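Local coordinates for protein HepC.19480.a.B1 (Helicobacter pylori, PDB 6MTZ) that is of unknown function but is probably a phosphoesterase of the DHH family, at residues 66-71 and 99-104; 72-77 and 115-120; 259-264 and 350-355; 266-271 and 343-348. All coordinates share one frame; numbering follows the deposited sequence.

Contact 1 (66-71 and 99-104); sequences LILVSD and QLLDHH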
loop_
_atom_site.group_PDB
_atom_site.type_symbol
_atom_site.label_atom_id
_atom_site.label_comp_id
_atom_site.label_asym_id
_atom_site.label_seq_id
_atom_site.Cartn_x
_atom_site.Cartn_y
_atom_site.Cartn_z
ATOM N N LEU A 66 18.496 -10.225 0.019
ATOM C CA LEU A 66 18.012 -10.230 -1.353
ATOM C C LEU A 66 17.049 -9.069 -1.547
ATOM O O LEU A 66 15.988 -9.029 -0.918
ATOM C CB LEU A 66 17.314 -11.548 -1.701
ATOM C CG LEU A 66 16.554 -11.483 -3.031
ATOM C CD1 LEU A 66 17.532 -11.450 -4.213
ATOM C CD2 LEU A 66 15.585 -12.648 -3.157
ATOM N N ILE A 67 17.414 -8.131 -2.412
ATOM C CA ILE A 67 16.516 -7.060 -2.816
ATOM C C ILE A 67 15.790 -7.514 -4.073
ATOM O O ILE A 67 16.418 -7.786 -5.104
ATOM C CB ILE A 67 17.276 -5.752 -3.062
ATOM C CG1 ILE A 67 18.007 -5.318 -1.799
ATOM C CG2 ILE A 67 16.310 -4.664 -3.521
ATOM C CD1 ILE A 67 18.686 -3.951 -1.938
ATOM N N LEU A 68 14.470 -7.617 -3.984
ATOM C CA LEU A 68 13.637 -8.122 -5.068
ATOM C C LEU A 68 12.680 -7.014 -5.488
ATOM O O LEU A 68 11.947 -6.478 -4.649
ATOM C CB LEU A 68 12.866 -9.370 -4.625
ATOM C CG LEU A 68 11.989 -10.027 -5.689
ATOM C CD1 LEU A 68 12.858 -10.629 -6.802
ATOM C CD2 LEU A 68 11.050 -11.083 -5.090
ATOM N N VAL A 69 12.699 -6.667 -6.773
ATOM C CA VAL A 69 11.882 -5.591 -7.324
ATOM C C VAL A 69 11.100 -6.155 -8.502
ATOM O O VAL A 69 11.693 -6.696 -9.440
ATOM C CB VAL A 69 12.739 -4.385 -7.765
ATOM C CG1 VAL A 69 11.856 -3.220 -8.221
ATOM C CG2 VAL A 69 13.684 -3.941 -6.638
ATOM N N SER A 70 9.779 -6.010 -8.465
ATOM C CA SER A 70 8.905 -6.632 -9.449
ATOM C C SER A 70 7.866 -5.633 -9.930
ATOM O O SER A 70 7.344 -4.845 -9.136
ATOM C CB SER A 70 8.185 -7.867 -8.872
ATOM O OG SER A 70 7.545 -7.535 -7.650
ATOM N N ASP A 71 7.588 -5.670 -11.240
ATOM C CA ASP A 71 6.484 -4.950 -11.868
ATOM C C ASP A 71 6.691 -3.440 -11.859
ATOM O O ASP A 71 5.724 -2.667 -11.907
ATOM C CB ASP A 71 5.145 -5.302 -11.205
ATOM C CG ASP A 71 3.959 -5.007 -12.097
ATOM O OD1 ASP A 71 4.124 -5.054 -13.349
ATOM O OD2 ASP A 71 2.871 -4.712 -11.545
ATOM N N GLN A 99 17.663 -8.555 -7.659
ATOM C CA GLN A 99 17.015 -9.071 -8.858
ATOM C C GLN A 99 15.781 -8.231 -9.149
ATOM O O GLN A 99 14.868 -8.155 -8.317
ATOM C CB GLN A 99 16.637 -10.543 -8.689
ATOM C CG GLN A 99 16.027 -11.169 -9.926
ATOM C CD GLN A 99 16.995 -11.165 -11.084
ATOM O OE1 GLN A 99 17.988 -11.892 -11.071
ATOM N NE2 GLN A 99 16.721 -10.332 -12.092
ATOM N N LEU A 100 15.755 -7.603 -10.319
ATOM C CA LEU A 100 14.583 -6.880 -10.793
ATOM C C LEU A 100 13.915 -7.708 -11.881
ATOM O O LEU A 100 14.586 -8.170 -12.811
ATOM C CB LEU A 100 14.948 -5.484 -11.320
ATOM C CG LEU A 100 13.745 -4.579 -11.680
ATOM C CD1 LEU A 100 13.968 -3.123 -11.293
ATOM C CD2 LEU A 100 13.356 -4.661 -13.163
ATOM N N LEU A 101 12.600 -7.892 -11.754
ATOM C CA LEU A 101 11.786 -8.653 -12.697
ATOM C C LEU A 101 10.654 -7.763 -13.182
ATOM O O LEU A 101 9.878 -7.264 -12.365
ATOM C CB LEU A 101 11.204 -9.905 -12.036
ATOM C CG LEU A 101 12.250 -10.809 -11.393
ATOM C CD1 LEU A 101 11.581 -11.879 -10.552
ATOM C CD2 LEU A 101 13.187 -11.425 -12.455
ATOM N N ASP A 102 10.536 -7.581 -14.499
ATOM C CA ASP A 102 9.507 -6.686 -15.019
ATOM C C ASP A 102 9.217 -7.018 -16.477
ATOM O O ASP A 102 9.973 -7.736 -17.139
ATOM C CB ASP A 102 9.907 -5.208 -14.872
ATOM C CG ASP A 102 8.810 -4.261 -15.350
ATOM O OD1 ASP A 102 7.645 -4.504 -14.984
ATOM O OD2 ASP A 102 9.097 -3.315 -16.117
ATOM N N HIS A 103 8.112 -6.450 -16.980
ATOM C CA HIS A 103 7.626 -6.727 -18.324
ATOM C C HIS A 103 7.275 -5.473 -19.127
ATOM O O HIS A 103 6.633 -5.593 -20.176
ATOM C CB HIS A 103 6.408 -7.656 -18.246
ATOM C CG HIS A 103 5.161 -6.989 -17.749
ATOM N ND1 HIS A 103 4.317 -6.276 -18.573
ATOM C CD2 HIS A 103 4.607 -6.945 -16.515
ATOM C CE1 HIS A 103 3.304 -5.809 -17.864
ATOM N NE2 HIS A 103 3.454 -6.205 -16.614
ATOM N N HIS A 104 7.688 -4.283 -18.684
ATOM C CA HIS A 104 7.304 -3.019 -19.314
ATOM C C HIS A 104 8.368 -2.595 -20.325
ATOM O O HIS A 104 9.516 -2.337 -19.950
ATOM C CB HIS A 104 7.113 -1.921 -18.260
ATOM C CG HIS A 104 5.875 -2.070 -17.426
ATOM N ND1 HIS A 104 5.839 -2.818 -16.268
ATOM C CD2 HIS A 104 4.636 -1.539 -17.567
ATOM C CE1 HIS A 104 4.628 -2.757 -15.742
ATOM N NE2 HIS A 104 3.880 -1.986 -16.508
#
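Leu68, Val69 and Ser70 pair with Gln99, Leu100 and Leu101 as neighbouring parallel strands in the middle of the N-terminal parallel sheet. The strand axes run 4.7 Å apart at 12°. The ladder is regular: Gln99 N gives to Ile67 O, Val69 N to Gln99 O, Leu101 N to Val69 O and Asp71 N to Leu101 O. Side chains alternate between the two sheet faces. On one, Val69 CG1 meets Leu100 CD1 at 3.7 Å. On the other, Leu68 CD1 lies 4.2 Å from Leu101 CD1. At the C-terminal ends of the strands the contact turns polar. Asp102, His103 and His104 form an Asp-His-His sequence, consistent with the signature of the DHH family. Asp71 CG is anti to the backbone N (chi1 -159°), and OD1 lies 3.4 Å from His104 CE1, near the plane of that ring. Asp102 OD1 takes His104 ND1 on its syn lone pair at 2.8 Å. Asp102 OD2 takes His104 N at 3.1 Å, an Asx turn. Asp18 and Asp20 lie close to Asp71, consistent with the metal-binding acidic cluster of relatives. Strand 10-15 flanks strand 64-70, strand 117-119 flanks strand 95-102, and helix 125-136 packs on Leu101 and Ser70.

Contact 2 (72-77 and 115-120); sequences LNLNLN and HWYFLD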
loop_
_atom_site.group_PDB
_atom_site.type_symbol
_atom_site.label_atom_id
_atom_site.label_comp_id
_atom_site.label_asym_id
_atom_site.label_seq_id
_atom_site.Cartn_x
_atom_site.Cartn_y
_atom_site.Cartn_z
ATOM N N LEU A 72 7.936 -3.007 -11.772
ATOM C CA LEU A 72 8.276 -1.595 -11.811
ATOM C C LEU A 72 9.448 -1.425 -12.759
ATOM O O LEU A 72 10.330 -2.290 -12.819
ATOM C CB LEU A 72 8.645 -1.080 -10.423
ATOM C CG LEU A 72 7.561 -1.127 -9.345
ATOM C CD1 LEU A 72 8.213 -1.180 -7.978
ATOM C CD2 LEU A 72 6.635 0.084 -9.432
ATOM N N ASN A 73 9.463 -0.338 -13.512
ATOM C CA ASN A 73 10.662 -0.020 -14.267
ATOM C C ASN A 73 11.347 1.162 -13.610
ATOM O O ASN A 73 10.685 2.059 -13.081
ATOM C CB ASN A 73 10.378 0.242 -15.749
ATOM C CG ASN A 73 9.560 1.464 -15.992
ATOM O OD1 ASN A 73 8.516 1.662 -15.373
ATOM N ND2 ASN A 73 10.011 2.292 -16.934
ATOM N N LEU A 74 12.672 1.119 -13.583
ATOM C CA LEU A 74 13.481 2.179 -13.012
ATOM C C LEU A 74 14.061 3.008 -14.144
ATOM O O LEU A 74 14.349 2.488 -15.228
ATOM C CB LEU A 74 14.603 1.602 -12.139
ATOM C CG LEU A 74 14.216 0.556 -11.077
ATOM C CD1 LEU A 74 15.455 -0.013 -10.382
ATOM C CD2 LEU A 74 13.270 1.152 -10.054
ATOM N N ASN A 75 14.211 4.309 -13.903
ATOM C CA ASN A 75 14.999 5.080 -14.847
ATOM C C ASN A 75 16.477 4.827 -14.588
ATOM O O ASN A 75 16.861 4.234 -13.573
ATOM C CB ASN A 75 14.678 6.570 -14.755
ATOM C CG ASN A 75 14.458 7.029 -13.336
ATOM O OD1 ASN A 75 15.379 7.029 -12.518
ATOM N ND2 ASN A 75 13.229 7.435 -13.036
ATOM N N LEU A 76 17.311 5.273 -15.530
ATOM C CA LEU A 76 18.742 4.990 -15.450
ATOM C C LEU A 76 19.324 5.482 -14.136
ATOM O O LEU A 76 20.183 4.823 -13.539
ATOM C CB LEU A 76 19.478 5.635 -16.624
ATOM C CG LEU A 76 19.423 4.942 -17.987
ATOM C CD1 LEU A 76 20.144 5.781 -19.032
ATOM C CD2 LEU A 76 20.031 3.542 -17.911
ATOM N N ASN A 77 18.852 6.629 -13.663
ATOM C CA ASN A 77 19.429 7.220 -12.466
ATOM C C ASN A 77 19.127 6.383 -11.231
ATOM O O ASN A 77 20.001 6.201 -10.376
ATOM C CB ASN A 77 18.910 8.644 -12.295
ATOM C CG ASN A 77 19.613 9.380 -11.192
ATOM O OD1 ASN A 77 20.626 10.042 -11.423
ATOM N ND2 ASN A 77 19.091 9.262 -9.975
ATOM N N HIS A 115 22.956 -6.163 -15.337
ATOM C CA HIS A 115 22.796 -7.610 -15.403
ATOM C C HIS A 115 21.674 -8.095 -14.493
ATOM O O HIS A 115 21.039 -9.113 -14.795
ATOM C CB HIS A 115 24.118 -8.293 -15.057
ATOM C CG HIS A 115 25.205 -8.034 -16.054
ATOM N ND1 HIS A 115 25.032 -8.223 -17.410
ATOM C CD2 HIS A 115 26.481 -7.604 -15.895
ATOM C CE1 HIS A 115 26.151 -7.915 -18.042
ATOM N NE2 HIS A 115 27.045 -7.538 -17.145
ATOM N N TRP A 116 21.404 -7.372 -13.393
ATOM C CA TRP A 116 20.363 -7.716 -12.431
ATOM C C TRP A 116 18.984 -7.242 -12.860
ATOM O O TRP A 116 18.010 -7.526 -12.155
ATOM C CB TRP A 116 20.674 -7.118 -11.047
ATOM C CG TRP A 116 21.040 -5.644 -11.077
ATOM C CD1 TRP A 116 22.299 -5.115 -11.142
ATOM C CD2 TRP A 116 20.141 -4.526 -11.041
ATOM N NE1 TRP A 116 22.240 -3.743 -11.154
ATOM C CE2 TRP A 116 20.928 -3.354 -11.088
ATOM C CE3 TRP A 116 18.748 -4.400 -10.972
ATOM C CZ2 TRP A 116 20.370 -2.077 -11.077
ATOM C CZ3 TRP A 116 18.194 -3.128 -10.960
ATOM C CH2 TRP A 116 19.000 -1.988 -11.006
ATOM N N TYR A 117 18.873 -6.521 -13.976
ATOM C CA TYR A 117 17.603 -5.951 -14.420
ATOM C C TYR A 117 17.073 -6.820 -15.557
ATOM O O TYR A 117 17.640 -6.830 -16.656
ATOM C CB TYR A 117 17.810 -4.500 -14.846
ATOM C CG TYR A 117 16.573 -3.647 -15.070
ATOM C CD1 TYR A 117 15.582 -4.030 -15.967
ATOM C CD2 TYR A 117 16.435 -2.418 -14.429
ATOM C CE1 TYR A 117 14.477 -3.234 -16.201
ATOM C CE2 TYR A 117 15.318 -1.617 -14.646
ATOM C CZ TYR A 117 14.347 -2.030 -15.535
ATOM O OH TYR A 117 13.245 -1.244 -15.776
ATOM N N PHE A 118 16.003 -7.566 -15.286
ATOM C CA PHE A 118 15.473 -8.561 -16.212
ATOM C C PHE A 118 14.120 -8.123 -16.759
ATOM O O PHE A 118 13.174 -7.904 -15.993
ATOM C CB PHE A 118 15.339 -9.937 -15.540
ATOM C CG PHE A 118 14.698 -10.967 -16.426
ATOM C CD1 PHE A 118 15.433 -11.605 -17.412
ATOM C CD2 PHE A 118 13.358 -11.271 -16.300
ATOM C CE1 PHE A 118 14.845 -12.534 -18.240
ATOM C CE2 PHE A 118 12.766 -12.195 -17.127
ATOM C CZ PHE A 118 13.508 -12.826 -18.097
ATOM N N LEU A 119 14.016 -8.064 -18.085
ATOM C CA LEU A 119 12.801 -7.643 -18.777
ATOM C C LEU A 119 12.308 -8.765 -19.690
ATOM O O LEU A 119 13.052 -9.240 -20.550
ATOM C CB LEU A 119 13.068 -6.361 -19.580
ATOM C CG LEU A 119 11.958 -5.862 -20.502
ATOM C CD1 LEU A 119 10.673 -5.726 -19.725
ATOM C CD2 LEU A 119 12.340 -4.522 -21.122
ATOM N N ASP A 120 11.062 -9.195 -19.495
ATOM C CA ASP A 120 10.384 -10.076 -20.447
ATOM C C ASP A 120 8.981 -9.528 -20.666
ATOM O O ASP A 120 8.132 -9.610 -19.774
ATOM C CB ASP A 120 10.346 -11.524 -19.947
ATOM C CG ASP A 120 9.612 -12.467 -20.906
ATOM O OD1 ASP A 120 9.165 -12.025 -21.990
ATOM O OD2 ASP A 120 9.475 -13.667 -20.571
#
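Tyr117 OH accepts a hydrogen bond from Leu74 N at 3.3 Å, with an N-H...O angle of 147°. This ties strand 117-119, at one edge of the parallel sheet, to the loop after strand 64-70. That loop leads into helix 76-85 within a beta-alpha-beta crossover from strand 64-70 to strand 95-102. Tyr117 CG is anti to the backbone N (chi1 -168°), and the side chain leaves the backbone toward the loop. Leu74 N lies at the ring edge, near the ring plane. Asn73 CB also packs on the hydroxyl, 3.2 Å from Tyr117 OH. The other contacts between the two segments are apolar. Leu74 CB lies 4.1 Å from Tyr117 CE2, so backbone and side chain of one leucine share the end of the tyrosine. Leu100 of the intervening strand touches both residues, and Val46 and Ile50 of helix 43-59 also pack on Leu74. Trp116 adds a second aromatic group. Its NE1 is hydrogen-bonded to Gln83 OE1 of helix 76-85, which helps fix the indole. One indole face carries Tyr117 CB. Leu74 crosses the indole at about a right angle and reaches its edge, where Leu74 CD1 lies 4.1 Å from Trp116 CH2.

Contact 3 (259-264 and 350-355); sequences VYYQDK and EIFNNA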
loop_
_atom_site.group_PDB
_atom_site.type_symbol
_atom_site.label_atom_id
_atom_site.label_comp_id
_atom_site.label_asym_id
_atom_site.label_seq_id
_atom_site.Cartn_x
_atom_site.Cartn_y
_atom_site.Cartn_z
ATOM N N VAL A 259 -1.095 16.817 16.974
ATOM C CA VAL A 259 -0.718 18.182 16.644
ATOM C C VAL A 259 -1.503 19.109 17.561
ATOM O O VAL A 259 -2.552 18.744 18.099
ATOM C CB VAL A 259 -0.969 18.507 15.153
ATOM C CG1 VAL A 259 0.114 17.865 14.295
ATOM C CG2 VAL A 259 -2.353 18.005 14.720
ATOM N N TYR A 260 -0.982 20.322 17.746
ATOM C CA TYR A 260 -1.495 21.223 18.776
ATOM C C TYR A 260 -1.747 22.601 18.188
ATOM O O TYR A 260 -0.814 23.268 17.731
ATOM C CB TYR A 260 -0.527 21.293 19.960
ATOM C CG TYR A 260 -0.282 19.913 20.538
ATOM C CD1 TYR A 260 0.716 19.087 20.020
ATOM C CD2 TYR A 260 -1.081 19.414 21.569
ATOM C CE1 TYR A 260 0.932 17.817 20.529
ATOM C CE2 TYR A 260 -0.873 18.136 22.082
ATOM C CZ TYR A 260 0.139 17.347 21.558
ATOM O OH TYR A 260 0.364 16.086 22.059
ATOM N N TYR A 261 -3.011 23.011 18.192
ATOM C CA TYR A 261 -3.440 24.342 17.772
ATOM C C TYR A 261 -3.920 25.094 19.008
ATOM O O TYR A 261 -4.977 24.770 19.567
ATOM C CB TYR A 261 -4.546 24.246 16.722
ATOM C CG TYR A 261 -5.175 25.585 16.389
ATOM C CD1 TYR A 261 -4.530 26.486 15.549
ATOM C CD2 TYR A 261 -6.420 25.942 16.908
ATOM C CE1 TYR A 261 -5.100 27.706 15.239
ATOM C CE2 TYR A 261 -6.995 27.159 16.609
ATOM C CZ TYR A 261 -6.326 28.040 15.780
ATOM O OH TYR A 261 -6.893 29.243 15.466
ATOM N N GLN A 262 -3.149 26.095 19.430
ATOM C CA GLN A 262 -3.467 26.908 20.607
ATOM C C GLN A 262 -3.613 25.972 21.792
ATOM O O GLN A 262 -2.623 25.302 22.154
ATOM C CB GLN A 262 -4.693 27.775 20.314
ATOM C CG GLN A 262 -4.551 28.697 19.133
ATOM C CD GLN A 262 -5.683 29.704 19.056
ATOM O OE1 GLN A 262 -6.766 29.482 19.606
ATOM N NE2 GLN A 262 -5.435 30.819 18.380
ATOM N N ASP A 263 -4.782 25.867 22.415
ATOM C CA ASP A 263 -5.010 24.970 23.535
ATOM C C ASP A 263 -5.729 23.684 23.140
ATOM O O ASP A 263 -6.055 22.887 24.021
ATOM C CB ASP A 263 -5.805 25.695 24.622
ATOM C CG ASP A 263 -7.171 26.134 24.141
ATOM O OD1 ASP A 263 -8.119 26.159 24.952
ATOM O OD2 ASP A 263 -7.303 26.437 22.938
ATOM N N LYS A 264 -5.975 23.455 21.853
ATOM C CA LYS A 264 -6.667 22.255 21.403
ATOM C C LYS A 264 -5.684 21.225 20.845
ATOM O O LYS A 264 -4.651 21.571 20.262
ATOM C CB LYS A 264 -7.721 22.598 20.342
ATOM C CG LYS A 264 -8.621 23.778 20.712
ATOM C CD LYS A 264 -9.540 23.438 21.867
ATOM C CE LYS A 264 -10.460 24.599 22.214
ATOM N NZ LYS A 264 -11.490 24.175 23.213
ATOM N N GLU A 350 4.690 23.672 11.813
ATOM C CA GLU A 350 5.178 25.021 11.541
ATOM C C GLU A 350 4.019 26.007 11.453
ATOM O O GLU A 350 4.054 27.075 12.070
ATOM C CB GLU A 350 6.011 25.038 10.258
ATOM N N ILE A 351 2.962 25.646 10.719
ATOM C CA ILE A 351 1.790 26.518 10.624
ATOM C C ILE A 351 1.154 26.720 11.999
ATOM O O ILE A 351 0.839 27.848 12.398
ATOM C CB ILE A 351 0.774 25.941 9.621
ATOM C CG1 ILE A 351 1.370 25.914 8.212
ATOM C CG2 ILE A 351 -0.517 26.757 9.657
ATOM C CD1 ILE A 351 0.506 25.219 7.185
ATOM N N PHE A 352 0.942 25.626 12.740
ATOM C CA PHE A 352 0.282 25.729 14.041
ATOM C C PHE A 352 1.133 26.484 15.057
ATOM O O PHE A 352 0.594 27.092 15.990
ATOM C CB PHE A 352 -0.061 24.332 14.571
ATOM C CG PHE A 352 -1.311 23.735 13.971
ATOM C CD1 PHE A 352 -2.138 24.491 13.151
ATOM C CD2 PHE A 352 -1.674 22.427 14.250
ATOM C CE1 PHE A 352 -3.298 23.955 12.609
ATOM C CE2 PHE A 352 -2.842 21.870 13.707
ATOM C CZ PHE A 352 -3.650 22.635 12.886
ATOM N N ASN A 353 2.456 26.487 14.883
ATOM C CA ASN A 353 3.326 27.038 15.916
ATOM C C ASN A 353 3.088 28.530 16.123
ATOM O O ASN A 353 3.122 29.016 17.260
ATOM C CB ASN A 353 4.788 26.777 15.568
ATOM C CG ASN A 353 5.732 27.359 16.593
ATOM O OD1 ASN A 353 6.223 28.477 16.440
ATOM N ND2 ASN A 353 5.978 26.610 17.662
ATOM N N ASN A 354 2.847 29.276 15.041
ATOM C CA ASN A 354 2.562 30.705 15.143
ATOM C C ASN A 354 1.089 31.008 15.361
ATOM O O ASN A 354 0.736 32.176 15.562
ATOM C CB ASN A 354 3.025 31.445 13.882
ATOM C CG ASN A 354 4.518 31.493 13.763
ATOM O OD1 ASN A 354 5.185 32.199 14.520
ATOM N ND2 ASN A 354 5.064 30.737 12.814
ATOM N N ALA A 355 0.232 29.998 15.327
ATOM C CA ALA A 355 -1.208 30.215 15.330
ATOM C C ALA A 355 -1.719 30.702 16.683
ATOM O O ALA A 355 -2.923 30.885 16.860
ATOM C CB ALA A 355 -1.925 28.940 14.920
ATOM O OXT ALA A 355 -0.953 30.936 17.619
#
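The Phe352 ring and Tyr261 CB form the apolar centre of this strand-helix contact. Tyr261 CB sits over the middle of the ring, 4.0 Å from its centroid and 3° off the ring normal, a CH-pi contact. The two rings themselves meet obliquely, with planes at 58°. Tyr261 CD1 comes to 3.9 Å from Phe352 CD1. At its edge the phenyl ring meets Val259, whose CG2 lies 4.0 Å from Phe352 CE2. The Phe352 side chain leaves the helix toward the strand, with CG anti to the carbonyl carbon, and Phe352 CB lies 3.4 Å from Tyr260 O. Farther out, Ala355 CB touches Tyr261 CE1 at 3.4 Å. The polar edge belongs to Gln262 and the chain terminus. Gln262 is at the second position of the type II' turn from Tyr261 to Lys264, which joins the two strands of a beta hairpin. Its CG lies over the centre of the Tyr261 ring. Gln262 NE2 then gives a hydrogen bond to Ala355 O of the C-terminal carboxylate at 2.9 Å, and the N-H points nearly straight at the oxygen (167°). This side is exposed. On the inner side, Ile293 of strand 291-295 packs against Val259 and Phe352, while Leu314 of helix 311-318 touches Tyr261 and Phe352. The contact thus seats the end of helix 341-353 against strand 258-261, at one edge of the mixed sheet.

Contact 4 (266-271 and 343-348); sequences GFLSYS and DIKEQI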
loop_
_atom_site.group_PDB
_atom_site.type_symbol
_atom_site.label_atom_id
_atom_site.label_comp_id
_atom_site.label_asym_id
_atom_site.label_seq_id
_atom_site.Cartn_x
_atom_site.Cartn_y
_atom_site.Cartn_z
ATOM N N GLY A 266 -5.197 17.997 18.228
ATOM C CA GLY A 266 -5.752 17.348 17.063
ATOM C C GLY A 266 -4.922 16.160 16.637
ATOM O O GLY A 266 -3.779 15.973 17.062
ATOM N N PHE A 267 -5.514 15.345 15.764
ATOM C CA PHE A 267 -4.880 14.164 15.197
ATOM C C PHE A 267 -4.766 14.384 13.697
ATOM O O PHE A 267 -5.769 14.680 13.035
ATOM C CB PHE A 267 -5.697 12.904 15.509
ATOM C CG PHE A 267 -5.079 11.615 15.006
ATOM C CD1 PHE A 267 -5.045 11.313 13.648
ATOM C CD2 PHE A 267 -4.585 10.677 15.899
ATOM C CE1 PHE A 267 -4.501 10.134 13.199
ATOM C CE2 PHE A 267 -4.042 9.483 15.451
ATOM C CZ PHE A 267 -4.004 9.213 14.097
ATOM N N LEU A 268 -3.556 14.223 13.166
ATOM C CA LEU A 268 -3.251 14.519 11.770
ATOM C C LEU A 268 -3.031 13.225 10.998
ATOM O O LEU A 268 -2.133 12.439 11.333
ATOM C CB LEU A 268 -2.016 15.413 11.667
ATOM C CG LEU A 268 -1.430 15.457 10.258
ATOM C CD1 LEU A 268 -2.317 16.271 9.360
ATOM C CD2 LEU A 268 -0.031 16.036 10.298
ATOM N N SER A 269 -3.839 13.011 9.967
ATOM C CA SER A 269 -3.647 11.917 9.027
ATOM C C SER A 269 -3.318 12.496 7.653
ATOM O O SER A 269 -3.354 13.714 7.451
ATOM C CB SER A 269 -4.887 11.024 8.971
ATOM O OG SER A 269 -5.949 11.677 8.304
ATOM N N TYR A 270 -3.029 11.611 6.691
ATOM C CA TYR A 270 -2.561 12.028 5.370
ATOM C C TYR A 270 -3.136 11.132 4.293
ATOM O O TYR A 270 -3.030 9.908 4.395
ATOM C CB TYR A 270 -1.040 11.981 5.289
ATOM C CG TYR A 270 -0.443 12.430 3.975
ATOM C CD1 TYR A 270 -0.477 13.768 3.600
ATOM C CD2 TYR A 270 0.217 11.528 3.139
ATOM C CE1 TYR A 270 0.095 14.205 2.425
ATOM C CE2 TYR A 270 0.805 11.957 1.940
ATOM C CZ TYR A 270 0.735 13.295 1.590
ATOM O OH TYR A 270 1.310 13.743 0.416
ATOM N N SER A 271 -3.731 11.747 3.267
ATOM C CA SER A 271 -4.345 11.113 2.094
ATOM C C SER A 271 -5.635 10.357 2.400
ATOM O O SER A 271 -6.127 9.619 1.535
ATOM C CB SER A 271 -3.376 10.165 1.372
ATOM O OG SER A 271 -3.264 8.915 2.051
ATOM N N ASP A 343 7.759 14.359 7.578
ATOM C CA ASP A 343 7.878 15.545 6.729
ATOM C C ASP A 343 6.554 16.288 6.614
ATOM O O ASP A 343 6.515 17.524 6.631
ATOM C CB ASP A 343 8.364 15.151 5.338
ATOM C CG ASP A 343 9.825 14.773 5.315
ATOM O OD1 ASP A 343 10.558 15.144 6.256
ATOM O OD2 ASP A 343 10.238 14.112 4.343
ATOM N N ILE A 344 5.463 15.547 6.477
ATOM C CA ILE A 344 4.149 16.169 6.361
ATOM C C ILE A 344 3.763 16.831 7.674
ATOM O O ILE A 344 3.273 17.971 7.697
ATOM C CB ILE A 344 3.121 15.112 5.908
ATOM C CG1 ILE A 344 3.307 14.826 4.411
ATOM C CG2 ILE A 344 1.695 15.567 6.188
ATOM C CD1 ILE A 344 3.434 13.375 4.056
ATOM N N LYS A 345 4.028 16.150 8.789
ATOM C CA LYS A 345 3.633 16.657 10.097
ATOM C C LYS A 345 4.362 17.945 10.439
ATOM O O LYS A 345 3.757 18.885 10.964
ATOM C CB LYS A 345 3.904 15.598 11.156
ATOM C CG LYS A 345 3.445 15.982 12.550
ATOM C CD LYS A 345 3.950 14.962 13.559
ATOM C CE LYS A 345 3.444 15.271 14.954
ATOM N NZ LYS A 345 3.989 14.320 15.958
ATOM N N GLU A 346 5.667 18.003 10.148
ATOM C CA GLU A 346 6.441 19.212 10.400
ATOM C C GLU A 346 5.813 20.424 9.721
ATOM O O GLU A 346 5.837 21.530 10.269
ATOM C CB GLU A 346 7.884 19.020 9.924
ATOM C CG GLU A 346 8.681 17.974 10.689
ATOM C CD GLU A 346 10.097 17.806 10.149
ATOM O OE1 GLU A 346 10.528 18.658 9.347
ATOM O OE2 GLU A 346 10.777 16.829 10.528
ATOM N N GLN A 347 5.233 20.234 8.536
ATOM C CA GLN A 347 4.614 21.358 7.839
ATOM C C GLN A 347 3.382 21.870 8.585
ATOM O O GLN A 347 3.184 23.086 8.712
ATOM C CB GLN A 347 4.280 20.950 6.407
ATOM C CG GLN A 347 5.528 20.845 5.556
ATOM C CD GLN A 347 5.260 20.299 4.173
ATOM O OE1 GLN A 347 5.023 21.054 3.229
ATOM N NE2 GLN A 347 5.314 18.982 4.038
ATOM N N ILE A 348 2.566 20.962 9.120
ATOM C CA ILE A 348 1.450 21.374 9.964
ATOM C C ILE A 348 1.962 22.055 11.234
ATOM O O ILE A 348 1.504 23.145 11.604
ATOM C CB ILE A 348 0.562 20.161 10.289
ATOM C CG1 ILE A 348 0.061 19.508 9.001
ATOM C CG2 ILE A 348 -0.574 20.557 11.199
ATOM C CD1 ILE A 348 -0.528 20.474 8.038
#
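Leu268 is the first residue of strand 266-270 to touch helix 343-348. Its CG is anti to the backbone N (chi1 165°), and the side chain leaves the strand toward the helix. Leu268 CD2 lies 3.7 Å from Lys345 CA and equally close to Ile348 CG1. The other methyl also reaches that residue: Leu268 CD1 lies 4.0 Å from Ile348 CG1. One leucine therefore packs across neighbouring turns of the helix. Lys345 adds its CB and CG to this patch. Its extended chain then leads away, and NZ is hydrogen-bonded to Asp256 O. Ser269 turns its side chain away from the helix, as strand alternation requires. Its OG is hydrogen-bonded to Asp294 and Tyr292. Tyr270 faces the helix again and meets Ile344. The two side chains cross at about a right angle. Ile344 CD1 lies over the centre of the ring, 3.6 Å from the centroid and 8° off its normal, a close CH-pi contact. Ile344 CG2 also touches the ring, 3.8 Å from Tyr270 CD1. No hydrogen bond crosses the contact, which is buried and apolar. The strand and helix axes are 9.6 Å apart at 134°. Helix 341-353 packs on one face of the mixed sheet in the C-terminal domain, probably the DHHA1 domain of this family. Ile293 and Val295 of strand 291-295 extend the patch beside Leu268, and Phe187 meets the Tyr270 ring edge-to-face.

Contacts 1 and 2 share the N-terminal parallel sheet, with centres 7 Å apart. Contacts 3 and 4 pack helix 341-353 on the C-terminal mixed sheet, with centres 12 Å apart. The two pairs are well separated: even contacts 2 and 4 are about 17 Å apart at their nearest atoms. Contact 1 is buried backbone pairing that ends in a polar cluster, probably the active site. Contact 2 is also buried, but it depends on one hydroxyl bond and aromatic edges. Contact 4 is buried and apolar. Contact 3 is partly exposed and closes with a polar bond to the chain terminus. Val259 links the last two, touching Leu268, Lys345 and Ile348.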